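Local coordinates for protein ERPC (Borrelia burgdorferi, PDB 4BXM) that probably binds complement regulator factor H at the spirochaete's outer surface, as an Erp-family lipoprotein that acquires host complement regulators, at residues V24-K29 against V143-L148; T52-G57 against A69-L74; S95-Y100 against N108-K113; D102-A107 against G132-D137. One frame throughout, in Å; residues are numbered along the deposited sequence.

How the contacts relate
All four contacts reach one antiparallel sheet, but their chemistry differs with their place in it. Contacts 1 and 2 combine strand pairing with apolar and aromatic packing: contact 1 is buried, pairing strands far apart in sequence, and contact 2, a bulged hairpin nested within the loop that contact 1 closes, is partly buried. They touch where Tyr145 packs on Phe71 and Ile26 on Leu54. Contact 3 lies at the surface, pairing short strand 96-97 with the outermost strand 110-111, and bonds to contact 2 through Ser73, Ser95 and Leu96. Contact 4, farthest from the centre, alternates with contact 3 along the chain and is mainly polar. Its Glu103 hydrogen-bonds Tyr145 of contact 1 and Tyr97 of contact 3.

Contact 1: V24-K29 against V143-L148; sequences VKIKNK and VEYAIL
Strands 24-29 and 143-148 pair antiparallel in the buried middle of the sheet, joining the first strand of the chain to its last. Lys27 and Ala146 form a hydrogen-bonded pair: Lys27 N reaches Ala146 O at 2.7 Å, nearly along the C=O axis, and Ala146 N returns to Lys27 O. Lys29 and Glu144 form the next such pair, and Asn28 and Tyr145 the non-hydrogen-bonded pair between them. On the face of Asn28 and Tyr145, most of the apolar side chains gather. Ile26 CG1 is anti to the backbone N (chi1 -176°), and beyond it CD1 comes obliquely to Tyr145 CD1 at 3.6 Å, while Asn28 CB approaches the same carbon at 3.7 Å. Val24 CG2 meets Ile147 CG2 at 3.7 Å, the two side chains crossing at about a right angle. Tyr145 OH is hydrogen-bonded to Glu103. On the other face Lys29 and Glu144 run side by side, and a weak salt bridge links NZ to OE1 at 3.4 Å, while Lys27 NZ pairs with Asp37. A water bridges Leu148 N and Lys25 O. The two faces thus differ: mostly apolar packing round a bonded tyrosine hydroxyl on one, and charge pairing beside Ala146 on the other.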
loop_
_atom_site.group_PDB
_atom_site.type_symbol
_atom_site.label_atom_id
_atom_site.label_comp_id
_atom_site.label_asym_id
_atom_site.label_seq_id
_atom_site.Cartn_x
_atom_site.Cartn_y
_atom_site.Cartn_z
ATOM N N VAL A 24 5.216 0.293 7.950
ATOM C CA VAL A 24 5.166 1.744 7.773
ATOM C C VAL A 24 3.754 2.182 7.936
ATOM O O VAL A 24 2.827 1.426 7.665
ATOM C CB VAL A 24 5.754 2.261 6.403
ATOM C CG1 VAL A 24 7.250 2.047 6.327
ATOM C CG2 VAL A 24 5.017 1.693 5.156
ATOM N N LYS A 25 3.582 3.436 8.394
ATOM C CA LYS A 25 2.295 4.057 8.547
ATOM C C LYS A 25 1.800 4.432 7.159
ATOM O O LYS A 25 2.576 4.855 6.276
ATOM C CB LYS A 25 2.371 5.301 9.409
ATOM C CG LYS A 25 2.772 4.967 10.843
ATOM C CD LYS A 25 1.923 5.753 11.810
ATOM C CE LYS A 25 2.308 5.479 13.259
ATOM N NZ LYS A 25 3.356 6.455 13.645
ATOM N N ILE A 26 0.508 4.252 6.968
ATOM C CA ILE A 26 -0.049 4.566 5.683
ATOM C C ILE A 26 -1.220 5.480 5.855
ATOM O O ILE A 26 -2.062 5.249 6.681
ATOM C CB ILE A 26 -0.473 3.353 4.901
ATOM C CG1 ILE A 26 -0.969 3.764 3.493
ATOM C CG2 ILE A 26 -1.523 2.548 5.621
ATOM C CD1 ILE A 26 -1.073 2.546 2.606
ATOM N N LYS A 27 -1.227 6.507 5.050
ATOM C CA LYS A 27 -2.357 7.472 5.031
ATOM C C LYS A 27 -3.201 7.325 3.779
ATOM O O LYS A 27 -2.647 7.013 2.678
ATOM C CB LYS A 27 -1.798 8.882 5.003
ATOM C CG LYS A 27 -1.123 9.350 6.251
ATOM C CD LYS A 27 -0.421 10.678 5.917
ATOM C CE LYS A 27 0.475 11.193 7.008
ATOM N NZ LYS A 27 -0.303 11.378 8.262
ATOM N N ASN A 28 -4.492 7.551 3.902
ATOM C CA ASN A 28 -5.357 7.643 2.751
ATOM C C ASN A 28 -6.226 8.892 2.580
ATOM O O ASN A 28 -6.496 9.630 3.495
ATOM C CB ASN A 28 -6.233 6.422 2.611
ATOM C CG ASN A 28 -7.357 6.409 3.578
ATOM O OD1 ASN A 28 -7.347 7.125 4.521
ATOM N ND2 ASN A 28 -8.322 5.583 3.341
ATOM N N LYS A 29 -6.689 9.058 1.358
ATOM C CA LYS A 29 -7.511 10.147 0.967
ATOM C C LYS A 29 -8.703 9.631 0.209
ATOM O O LYS A 29 -8.610 8.807 -0.666
ATOM C CB LYS A 29 -6.700 11.019 0.087
ATOM C CG LYS A 29 -7.346 12.298 -0.296
ATOM C CD LYS A 29 -6.268 13.325 -0.480
ATOM C CE LYS A 29 -6.726 14.395 -1.403
ATOM N NZ LYS A 29 -5.910 14.324 -2.597
ATOM N N VAL A 143 -9.650 5.874 -4.413
ATOM C CA VAL A 143 -8.882 6.134 -3.191
ATOM C C VAL A 143 -7.427 6.463 -3.536
ATOM O O VAL A 143 -6.837 5.987 -4.542
ATOM C CB VAL A 143 -9.006 4.861 -2.306
ATOM C CG1 VAL A 143 -7.984 3.852 -2.808
ATOM C CG2 VAL A 143 -8.805 5.102 -0.821
ATOM N N GLU A 144 -6.808 7.285 -2.729
ATOM C CA GLU A 144 -5.414 7.592 -2.942
ATOM C C GLU A 144 -4.676 7.314 -1.643
ATOM O O GLU A 144 -5.223 7.525 -0.559
ATOM C CB GLU A 144 -5.246 9.037 -3.371
ATOM C CG GLU A 144 -3.846 9.376 -3.891
ATOM C CD GLU A 144 -3.626 10.865 -4.118
ATOM O OE1 GLU A 144 -4.653 11.575 -4.251
ATOM O OE2 GLU A 144 -2.441 11.329 -4.181
ATOM N N TYR A 145 -3.438 6.854 -1.734
ATOM C CA TYR A 145 -2.728 6.441 -0.549
ATOM C C TYR A 145 -1.448 7.234 -0.496
ATOM O O TYR A 145 -0.909 7.580 -1.521
ATOM C CB TYR A 145 -2.413 4.911 -0.498
ATOM C CG TYR A 145 -3.621 4.059 -0.277
ATOM C CD1 TYR A 145 -4.083 3.808 1.002
ATOM C CD2 TYR A 145 -4.300 3.493 -1.326
ATOM C CE1 TYR A 145 -5.228 3.062 1.221
ATOM C CE2 TYR A 145 -5.389 2.695 -1.111
ATOM C CZ TYR A 145 -5.858 2.471 0.165
ATOM O OH TYR A 145 -7.006 1.745 0.440
ATOM N N ALA A 146 -0.936 7.448 0.719
ATOM C CA ALA A 146 0.406 8.034 0.907
ATOM C C ALA A 146 1.172 7.448 2.072
ATOM O O ALA A 146 0.611 7.039 3.119
ATOM C CB ALA A 146 0.322 9.553 1.035
ATOM N N ILE A 147 2.470 7.389 1.858
ATOM C CA ILE A 147 3.396 6.788 2.817
ATOM C C ILE A 147 4.640 7.645 2.855
ATOM O O ILE A 147 5.210 7.967 1.821
ATOM C CB ILE A 147 3.885 5.365 2.393
ATOM C CG1 ILE A 147 2.738 4.381 2.437
ATOM C CG2 ILE A 147 4.990 4.933 3.327
ATOM C CD1 ILE A 147 2.873 3.116 1.608
ATOM N N LEU A 148 5.164 7.900 4.035
ATOM C CA LEU A 148 6.368 8.714 4.113
ATOM C C LEU A 148 7.556 8.178 3.318
ATOM O O LEU A 148 7.986 7.050 3.419
ATOM C CB LEU A 148 6.752 8.939 5.597
ATOM C CG LEU A 148 7.716 10.071 5.922
ATOM C CD1 LEU A 148 7.135 11.435 5.516
ATOM C CD2 LEU A 148 7.987 10.034 7.426
HETATM O O HOH W 1 4.560 6.684 6.375
#

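Contact 2: T52-G57 against A69-L74; sequences TGLNVG and ATFFSL
Thr52 sits opposite both Phe71 and Phe72, in a classic beta bulge of the hairpin formed by strands 50-56 and 67-74. Its CB lies 3.7 Å from Phe72 O. From there OG1 takes the position between the backbone N and the carbonyl carbon (chi1 64°) and donates to Phe72 O at 3.0 Å. Thr52 OG1 also lies at the edge of the Phe71 ring, near its plane, and stands 3.4 Å above the plane of the Phe72 ring, over its centre. The methyl branch CG2 ends 3.7 Å from Phe72 CE1. Thr52 N also donates to Phe72 O, at 2.8 Å, so backbone and side chain of one residue grip a single carbonyl. Thr52 O accepts from Phe71 N at 2.8 Å and, weakly, from Phe72 N. Beyond the bulge, regular pairing resumes with two hydrogen bonds between Leu54 and Ala69, and Leu54 CD2 packs obliquely on Phe71 CD1 at 3.8 Å. The Phe71 ring also meets Tyr145 edge-to-face, while Phe72 packs on Phe82 of helix 79-88. A buried hydroxyl between two aromatic rings is therefore satisfied by a backbone carbonyl, and the extra residue of the bulge lets both phenylalanines reach the interior from consecutive positions.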
loop_
_atom_site.group_PDB
_atom_site.type_symbol
_atom_site.label_atom_id
_atom_site.label_comp_id
_atom_site.label_asym_id
_atom_site.label_seq_id
_atom_site.Cartn_x
_atom_site.Cartn_y
_atom_site.Cartn_z
ATOM N N THR A 52 2.030 -7.352 0.821
ATOM C CA THR A 52 1.765 -6.327 1.814
ATOM C C THR A 52 0.469 -6.597 2.484
ATOM O O THR A 52 -0.507 -7.088 1.885
ATOM C CB THR A 52 1.746 -4.898 1.234
ATOM O OG1 THR A 52 0.665 -4.729 0.287
ATOM C CG2 THR A 52 3.045 -4.635 0.507
ATOM N N GLY A 53 0.400 -6.183 3.728
ATOM C CA GLY A 53 -0.797 -6.350 4.504
ATOM C C GLY A 53 -1.112 -5.053 5.242
ATOM O O GLY A 53 -0.254 -4.250 5.555
ATOM N N LEU A 54 -2.375 -4.815 5.423
ATOM C CA LEU A 54 -2.826 -3.638 6.076
ATOM C C LEU A 54 -3.480 -3.988 7.391
ATOM O O LEU A 54 -4.304 -4.871 7.438
ATOM C CB LEU A 54 -3.825 -2.922 5.174
ATOM C CG LEU A 54 -4.578 -1.653 5.620
ATOM C CD1 LEU A 54 -3.652 -0.455 5.658
ATOM C CD2 LEU A 54 -5.704 -1.329 4.592
ATOM N N ASN A 55 -3.082 -3.280 8.419
ATOM C CA ASN A 55 -3.587 -3.360 9.767
ATOM C C ASN A 55 -4.221 -2.029 10.077
ATOM O O ASN A 55 -3.590 -1.022 10.012
ATOM C CB ASN A 55 -2.449 -3.612 10.721
ATOM C CG ASN A 55 -1.927 -5.005 10.635
ATOM O OD1 ASN A 55 -2.619 -5.897 10.254
ATOM N ND2 ASN A 55 -0.708 -5.177 10.957
ATOM N N VAL A 56 -5.493 -2.041 10.380
ATOM C CA VAL A 56 -6.206 -0.814 10.622
ATOM C C VAL A 56 -6.996 -0.901 11.888
ATOM O O VAL A 56 -7.821 -1.717 12.044
ATOM C CB VAL A 56 -7.154 -0.455 9.487
ATOM C CG1 VAL A 56 -7.914 0.808 9.799
ATOM C CG2 VAL A 56 -6.392 -0.258 8.215
ATOM N N GLY A 57 -6.719 0.008 12.779
ATOM C CA GLY A 57 -7.489 0.146 13.973
ATOM C C GLY A 57 -7.117 -0.677 15.164
ATOM O O GLY A 57 -6.326 -1.558 15.134
ATOM N N ALA A 69 -5.497 -7.683 6.822
ATOM C CA ALA A 69 -5.650 -8.431 5.576
ATOM C C ALA A 69 -4.574 -8.037 4.588
ATOM O O ALA A 69 -4.010 -6.947 4.682
ATOM C CB ALA A 69 -7.038 -8.249 4.961
ATOM N N THR A 70 -4.242 -8.965 3.691
ATOM C CA THR A 70 -3.506 -8.655 2.486
ATOM C C THR A 70 -4.079 -7.400 1.839
ATOM O O THR A 70 -5.285 -7.267 1.717
ATOM C CB THR A 70 -3.585 -9.804 1.471
ATOM O OG1 THR A 70 -3.220 -10.972 2.164
ATOM C CG2 THR A 70 -2.491 -9.642 0.380
ATOM N N PHE A 71 -3.180 -6.501 1.488
ATOM C CA PHE A 71 -3.469 -5.277 0.792
ATOM C C PHE A 71 -3.201 -5.472 -0.701
ATOM O O PHE A 71 -4.060 -5.255 -1.500
ATOM C CB PHE A 71 -2.575 -4.174 1.353
ATOM C CG PHE A 71 -2.894 -2.786 0.875
ATOM C CD1 PHE A 71 -4.073 -2.149 1.257
ATOM C CD2 PHE A 71 -1.950 -2.053 0.212
ATOM C CE1 PHE A 71 -4.366 -0.833 0.859
ATOM C CE2 PHE A 71 -2.187 -0.714 -0.170
ATOM C CZ PHE A 71 -3.431 -0.130 0.112
ATOM N N PHE A 72 -1.983 -5.875 -1.035
ATOM C CA PHE A 72 -1.647 -6.354 -2.379
ATOM C C PHE A 72 -0.434 -7.221 -2.354
ATOM O O PHE A 72 0.351 -7.190 -1.367
ATOM C CB PHE A 72 -1.429 -5.200 -3.390
ATOM C CG PHE A 72 -0.269 -4.238 -3.095
ATOM C CD1 PHE A 72 1.054 -4.615 -3.286
ATOM C CD2 PHE A 72 -0.513 -2.941 -2.747
ATOM C CE1 PHE A 72 2.068 -3.747 -2.995
ATOM C CE2 PHE A 72 0.479 -2.024 -2.540
ATOM C CZ PHE A 72 1.782 -2.410 -2.696
ATOM N N SER A 73 -0.201 -7.898 -3.473
ATOM C CA SER A 73 1.003 -8.659 -3.597
ATOM C C SER A 73 1.538 -8.568 -5.002
ATOM O O SER A 73 0.824 -8.186 -5.943
ATOM C CB SER A 73 0.717 -10.129 -3.118
ATOM O OG SER A 73 -0.134 -10.664 -4.069
ATOM N N LEU A 74 2.788 -8.949 -5.186
ATOM C CA LEU A 74 3.411 -8.892 -6.514
ATOM C C LEU A 74 4.435 -10.015 -6.589
ATOM O O LEU A 74 5.016 -10.432 -5.584
ATOM C CB LEU A 74 4.126 -7.526 -6.739
ATOM C CG LEU A 74 5.155 -7.078 -5.674
ATOM C CD1 LEU A 74 6.547 -6.890 -6.233
ATOM C CD2 LEU A 74 4.641 -5.759 -5.064
#

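Contact 3: S95-Y100 against N108-K113; sequences SLYYGY and NGIQNK
Tyr97 and Lys113 meet through side chains that both leave with CG anti to the backbone N (chi1 179° and 167°). Lys113 CD then comes over one face of the ring, 3.8 Å from Tyr97 CG, in a CH-pi contact, with CE above the ring centre. Its NZ lies farther above that face, a long approach that is at most a weak attraction. Gly99 N covers the opposite face, offset toward the rim, and Tyr97 OH is hydrogen-bonded to Glu103. Beside the lysine, Ile110 CG2 touches Tyr97 CB at 3.9 Å. Here short segments at the margin of the sheet pair antiparallel: Tyr97 N donates to Ile110 O at 2.8 Å and Ile110 N returns to Tyr97 O. Strand 96-97 is itself added to strand 67-74, where Ser95 and Leu96 both face Ser73 in a classic beta bulge. Across the outer pair, Asn112 N reaches Ser95 O at 3.2 Å from well above the carbonyl plane, and Gln111 CA brings a CA-H...O contact to the same oxygen. On the side away from Tyr97, Leu96 CD1 packs on Gln111 CG at 3.9 Å. Gly109, which leaves helix 104-108 with positive phi, brings its CA obliquely to the Tyr98 ring, 3.6 Å from CE1.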
loop_
_atom_site.group_PDB
_atom_site.type_symbol
_atom_site.label_atom_id
_atom_site.label_comp_id
_atom_site.label_asym_id
_atom_site.label_seq_id
_atom_site.Cartn_x
_atom_site.Cartn_y
_atom_site.Cartn_z
ATOM N N SER A 95 0.101 -8.791 -8.539
ATOM C CA SER A 95 -0.539 -10.041 -8.971
ATOM C C SER A 95 -1.940 -9.987 -8.429
ATOM O O SER A 95 -2.953 -10.260 -9.111
ATOM C CB SER A 95 0.234 -11.239 -8.405
ATOM O OG SER A 95 0.585 -10.940 -7.049
ATOM N N LEU A 96 -2.051 -9.397 -7.272
ATOM C CA LEU A 96 -3.331 -9.315 -6.623
ATOM C C LEU A 96 -3.464 -8.093 -5.765
ATOM O O LEU A 96 -2.546 -7.775 -5.046
ATOM C CB LEU A 96 -3.447 -10.590 -5.784
ATOM C CG LEU A 96 -4.795 -10.919 -5.286
ATOM C CD1 LEU A 96 -5.704 -11.305 -6.463
ATOM C CD2 LEU A 96 -4.596 -12.065 -4.293
ATOM N N TYR A 97 -4.585 -7.358 -5.890
ATOM C CA TYR A 97 -4.820 -6.155 -5.133
ATOM C C TYR A 97 -6.212 -6.220 -4.517
ATOM O O TYR A 97 -7.206 -6.423 -5.253
ATOM C CB TYR A 97 -4.682 -4.937 -6.059
ATOM C CG TYR A 97 -4.937 -3.644 -5.356
ATOM C CD1 TYR A 97 -6.230 -3.199 -5.106
ATOM C CD2 TYR A 97 -3.875 -2.840 -4.900
ATOM C CE1 TYR A 97 -6.481 -2.036 -4.387
ATOM C CE2 TYR A 97 -4.113 -1.700 -4.154
ATOM C CZ TYR A 97 -5.422 -1.272 -3.919
ATOM O OH TYR A 97 -5.648 -0.064 -3.254
ATOM N N TYR A 98 -6.286 -6.031 -3.194
ATOM C CA TYR A 98 -7.566 -5.890 -2.502
ATOM C C TYR A 98 -7.848 -4.497 -2.019
ATOM O O TYR A 98 -8.991 -4.041 -1.994
ATOM C CB TYR A 98 -7.582 -6.757 -1.284
ATOM C CG TYR A 98 -7.541 -8.175 -1.625
ATOM C CD1 TYR A 98 -8.695 -8.846 -1.983
ATOM C CD2 TYR A 98 -6.315 -8.884 -1.601
ATOM C CE1 TYR A 98 -8.661 -10.180 -2.325
ATOM C CE2 TYR A 98 -6.271 -10.196 -1.955
ATOM C CZ TYR A 98 -7.461 -10.842 -2.288
ATOM O OH TYR A 98 -7.440 -12.144 -2.596
ATOM N N GLY A 99 -6.826 -3.811 -1.505
ATOM C CA GLY A 99 -7.063 -2.500 -0.994
ATOM C C GLY A 99 -7.799 -2.573 0.319
ATOM O O GLY A 99 -7.856 -3.647 0.951
ATOM N N TYR A 100 -8.355 -1.436 0.733
ATOM C CA TYR A 100 -9.152 -1.378 2.006
ATOM C C TYR A 100 -10.675 -1.474 1.747
ATOM O O TYR A 100 -11.123 -1.550 0.578
ATOM C CB TYR A 100 -8.730 -0.112 2.829
ATOM C CG TYR A 100 -9.329 0.027 4.227
ATOM C CD1 TYR A 100 -9.213 -0.964 5.159
ATOM C CD2 TYR A 100 -10.060 1.169 4.578
ATOM C CE1 TYR A 100 -9.825 -0.866 6.427
ATOM C CE2 TYR A 100 -10.668 1.296 5.836
ATOM C CZ TYR A 100 -10.561 0.271 6.761
ATOM O OH TYR A 100 -11.156 0.374 8.007
ATOM N N ASN A 108 -13.217 -9.076 -3.568
ATOM C CA ASN A 108 -12.903 -10.216 -4.458
ATOM C C ASN A 108 -11.570 -10.168 -5.157
ATOM O O ASN A 108 -11.170 -11.125 -5.845
ATOM C CB ASN A 108 -14.002 -10.400 -5.489
ATOM C CG ASN A 108 -15.319 -10.882 -4.880
ATOM O OD1 ASN A 108 -16.388 -10.589 -5.405
ATOM N ND2 ASN A 108 -15.247 -11.631 -3.795
ATOM N N GLY A 109 -10.863 -9.071 -4.923
ATOM C CA GLY A 109 -9.530 -8.817 -5.490
ATOM C C GLY A 109 -9.605 -8.354 -6.948
ATOM O O GLY A 109 -10.633 -8.549 -7.636
ATOM N N ILE A 110 -8.569 -7.648 -7.394
ATOM C CA ILE A 110 -8.332 -7.396 -8.846
ATOM C C ILE A 110 -6.917 -7.922 -9.119
ATOM O O ILE A 110 -6.038 -7.760 -8.288
ATOM C CB ILE A 110 -8.612 -5.930 -9.237
ATOM C CG1 ILE A 110 -8.390 -5.676 -10.750
ATOM C CG2 ILE A 110 -7.828 -4.897 -8.401
ATOM C CD1 ILE A 110 -8.832 -4.297 -11.138
ATOM N N GLN A 111 -6.728 -8.663 -10.202
ATOM C CA GLN A 111 -5.441 -9.221 -10.592
ATOM C C GLN A 111 -4.764 -8.314 -11.631
ATOM O O GLN A 111 -5.446 -7.703 -12.422
ATOM C CB GLN A 111 -5.614 -10.604 -11.272
ATOM C CG GLN A 111 -5.336 -11.717 -10.342
ATOM C CD GLN A 111 -5.832 -13.102 -10.731
ATOM O OE1 GLN A 111 -6.103 -13.437 -11.861
ATOM N NE2 GLN A 111 -5.918 -13.937 -9.708
ATOM N N ASN A 112 -3.437 -8.372 -11.687
ATOM C CA ASN A 112 -2.671 -7.635 -12.633
ATOM C C ASN A 112 -2.854 -6.124 -12.590
ATOM O O ASN A 112 -2.685 -5.498 -13.579
ATOM C CB ASN A 112 -3.002 -8.157 -14.066
ATOM C CG ASN A 112 -2.859 -9.654 -14.154
ATOM O OD1 ASN A 112 -3.789 -10.371 -14.566
ATOM N ND2 ASN A 112 -1.748 -10.149 -13.690
ATOM N N LYS A 113 -3.219 -5.529 -11.474
ATOM C CA LYS A 113 -3.437 -4.033 -11.469
ATOM C C LYS A 113 -2.079 -3.334 -11.302
ATOM O O LYS A 113 -1.264 -3.697 -10.441
ATOM C CB LYS A 113 -4.329 -3.645 -10.369
ATOM C CG LYS A 113 -4.414 -2.166 -10.038
ATOM C CD LYS A 113 -5.307 -2.007 -8.815
ATOM C CE LYS A 113 -5.462 -0.553 -8.384
ATOM N NZ LYS A 113 -5.867 0.218 -9.579
#

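Contact 4: D102-A107 against G132-D137; sequences DEQSNA and GDKIKD
Gly132 and Asp133, at the end of strand 125-134, meet the carboxylate of Glu103 just ahead of the short helix 104-108. Gly132 CA lies 3.6 Å from Glu103 OE2, and Asp133 N donates to that same oxygen at 2.8 Å in a nearly straight bond (175°), arriving on its anti side, 22° out of the carboxylate plane. Asp133 CG is anti to its own backbone N (chi1 -171°), and OD2 accepts a weak bond from Ser105 N at 2.9 Å, while OD1 takes a weak bond from Lys134 N. Lys134 O receives Gln104 N at 2.9 Å, and the two side chains run alongside each other, pointing the same way. Ile135 pairs with Glu103 in a single backbone bridge; its CG2 comes within 3.5 Å of Asp102 O. Asp102 O accepts from Lys136 N at 2.8 Å. The Lys136 side chain, bent at chi4, returns NZ to Glu103 O in a weak bond of 3.3 Å, and NZ also bonds to Lys101 O. Glu103 OE2 is also bonded by Tyr97 OH, and OE1 by Tyr145 OH and Tyr100 N. With several donors around it, the buried Glu103 is plausibly kept ionised, even with the carboxylate of Asp133 nearby.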
loop_
_atom_site.group_PDB
_atom_site.type_symbol
_atom_site.label_atom_id
_atom_site.label_comp_id
_atom_site.label_asym_id
_atom_site.label_seq_id
_atom_site.Cartn_x
_atom_site.Cartn_y
_atom_site.Cartn_z
ATOM N N ASP A 102 -13.454 0.107 1.639
ATOM C CA ASP A 102 -14.244 0.977 0.771
ATOM C C ASP A 102 -14.052 0.689 -0.708
ATOM O O ASP A 102 -14.745 1.254 -1.540
ATOM C CB ASP A 102 -13.755 2.431 0.927
ATOM C CG ASP A 102 -14.123 3.031 2.251
ATOM O OD1 ASP A 102 -15.134 2.579 2.848
ATOM O OD2 ASP A 102 -13.412 3.986 2.649
ATOM N N GLU A 103 -13.006 -0.067 -1.049
ATOM C CA GLU A 103 -12.695 -0.301 -2.456
ATOM C C GLU A 103 -13.468 -1.471 -2.999
ATOM O O GLU A 103 -13.696 -2.515 -2.317
ATOM C CB GLU A 103 -11.193 -0.513 -2.658
ATOM C CG GLU A 103 -10.465 0.800 -2.713
ATOM C CD GLU A 103 -8.994 0.636 -2.424
ATOM O OE1 GLU A 103 -8.679 0.666 -1.219
ATOM O OE2 GLU A 103 -8.174 0.510 -3.409
ATOM N N GLN A 104 -13.806 -1.315 -4.271
ATOM C CA GLN A 104 -14.535 -2.340 -4.968
ATOM C C GLN A 104 -13.790 -3.654 -4.921
ATOM O O GLN A 104 -14.377 -4.675 -4.920
ATOM C CB GLN A 104 -14.673 -1.887 -6.396
ATOM C CG GLN A 104 -15.550 -2.777 -7.200
ATOM C CD GLN A 104 -15.807 -2.144 -8.508
ATOM O OE1 GLN A 104 -15.904 -0.904 -8.632
ATOM N NE2 GLN A 104 -15.889 -2.985 -9.526
ATOM N N SER A 105 -12.465 -3.606 -5.008
ATOM C CA SER A 105 -11.597 -4.760 -4.972
ATOM C C SER A 105 -11.557 -5.513 -3.642
ATOM O O SER A 105 -11.063 -6.627 -3.575
ATOM C CB SER A 105 -10.159 -4.320 -5.326
ATOM O OG SER A 105 -9.733 -3.273 -4.491
ATOM N N ASN A 106 -11.984 -4.880 -2.560
ATOM C CA ASN A 106 -11.734 -5.440 -1.261
ATOM C C ASN A 106 -12.366 -6.787 -1.098
ATOM O O ASN A 106 -11.717 -7.708 -0.621
ATOM C CB ASN A 106 -12.205 -4.538 -0.133
ATOM C CG ASN A 106 -11.603 -4.939 1.174
ATOM O OD1 ASN A 106 -10.397 -4.724 1.465
ATOM N ND2 ASN A 106 -12.402 -5.485 1.977
ATOM N N ALA A 107 -13.587 -6.951 -1.579
ATOM C CA ALA A 107 -14.241 -8.260 -1.458
ATOM C C ALA A 107 -13.516 -9.336 -2.306
ATOM O O ALA A 107 -13.189 -10.408 -1.817
ATOM C CB ALA A 107 -15.757 -8.140 -1.806
ATOM N N GLY A 132 -5.353 3.673 -5.528
ATOM C CA GLY A 132 -5.908 2.369 -5.452
ATOM C C GLY A 132 -7.040 2.178 -6.439
ATOM O O GLY A 132 -6.962 2.601 -7.576
ATOM N N ASP A 133 -8.038 1.428 -6.034
ATOM C CA ASP A 133 -9.148 1.084 -6.907
ATOM C C ASP A 133 -10.284 2.110 -6.702
ATOM O O ASP A 133 -10.237 2.923 -5.729
ATOM C CB ASP A 133 -9.585 -0.311 -6.505
ATOM C CG ASP A 133 -10.570 -0.925 -7.420
ATOM O OD1 ASP A 133 -10.681 -0.477 -8.548
ATOM O OD2 ASP A 133 -11.281 -1.819 -6.970
ATOM N N LYS A 134 -11.343 2.014 -7.535
ATOM C CA LYS A 134 -12.574 2.757 -7.324
ATOM C C LYS A 134 -13.282 2.415 -6.038
ATOM O O LYS A 134 -13.336 1.222 -5.645
ATOM C CB LYS A 134 -13.588 2.427 -8.429
ATOM C CG LYS A 134 -13.116 2.815 -9.818
ATOM C CD LYS A 134 -13.783 1.949 -10.868
ATOM C CE LYS A 134 -13.567 2.548 -12.249
ATOM N NZ LYS A 134 -14.063 1.620 -13.298
ATOM N N ILE A 135 -13.938 3.443 -5.468
ATOM C CA ILE A 135 -14.857 3.283 -4.322
ATOM C C ILE A 135 -16.070 2.414 -4.681
ATOM O O ILE A 135 -16.623 2.524 -5.772
ATOM C CB ILE A 135 -15.320 4.630 -3.695
ATOM C CG1 ILE A 135 -14.147 5.630 -3.552
ATOM C CG2 ILE A 135 -15.960 4.417 -2.322
ATOM C CD1 ILE A 135 -12.926 5.110 -2.820
ATOM N N LYS A 136 -16.432 1.544 -3.738
ATOM C CA LYS A 136 -17.270 0.390 -3.967
ATOM C C LYS A 136 -18.491 0.794 -4.766
ATOM O O LYS A 136 -18.823 0.194 -5.817
ATOM C CB LYS A 136 -17.712 -0.196 -2.616
ATOM C CG LYS A 136 -17.842 -1.710 -2.557
ATOM C CD LYS A 136 -18.104 -2.161 -1.114
ATOM C CE LYS A 136 -17.643 -3.596 -0.813
ATOM N NZ LYS A 136 -16.185 -3.781 -0.481
ATOM N N ASP A 137 -19.158 1.837 -4.305
ATOM C CA ASP A 137 -20.440 2.127 -4.909
ATOM C C ASP A 137 -20.539 3.517 -5.548
ATOM O O ASP A 137 -21.576 3.849 -6.107
ATOM C CB ASP A 137 -21.573 1.817 -3.906
ATOM C CG ASP A 137 -21.816 0.293 -3.737
ATOM O OD1 ASP A 137 -21.913 -0.413 -4.778
ATOM O OD2 ASP A 137 -21.887 -0.191 -2.570
#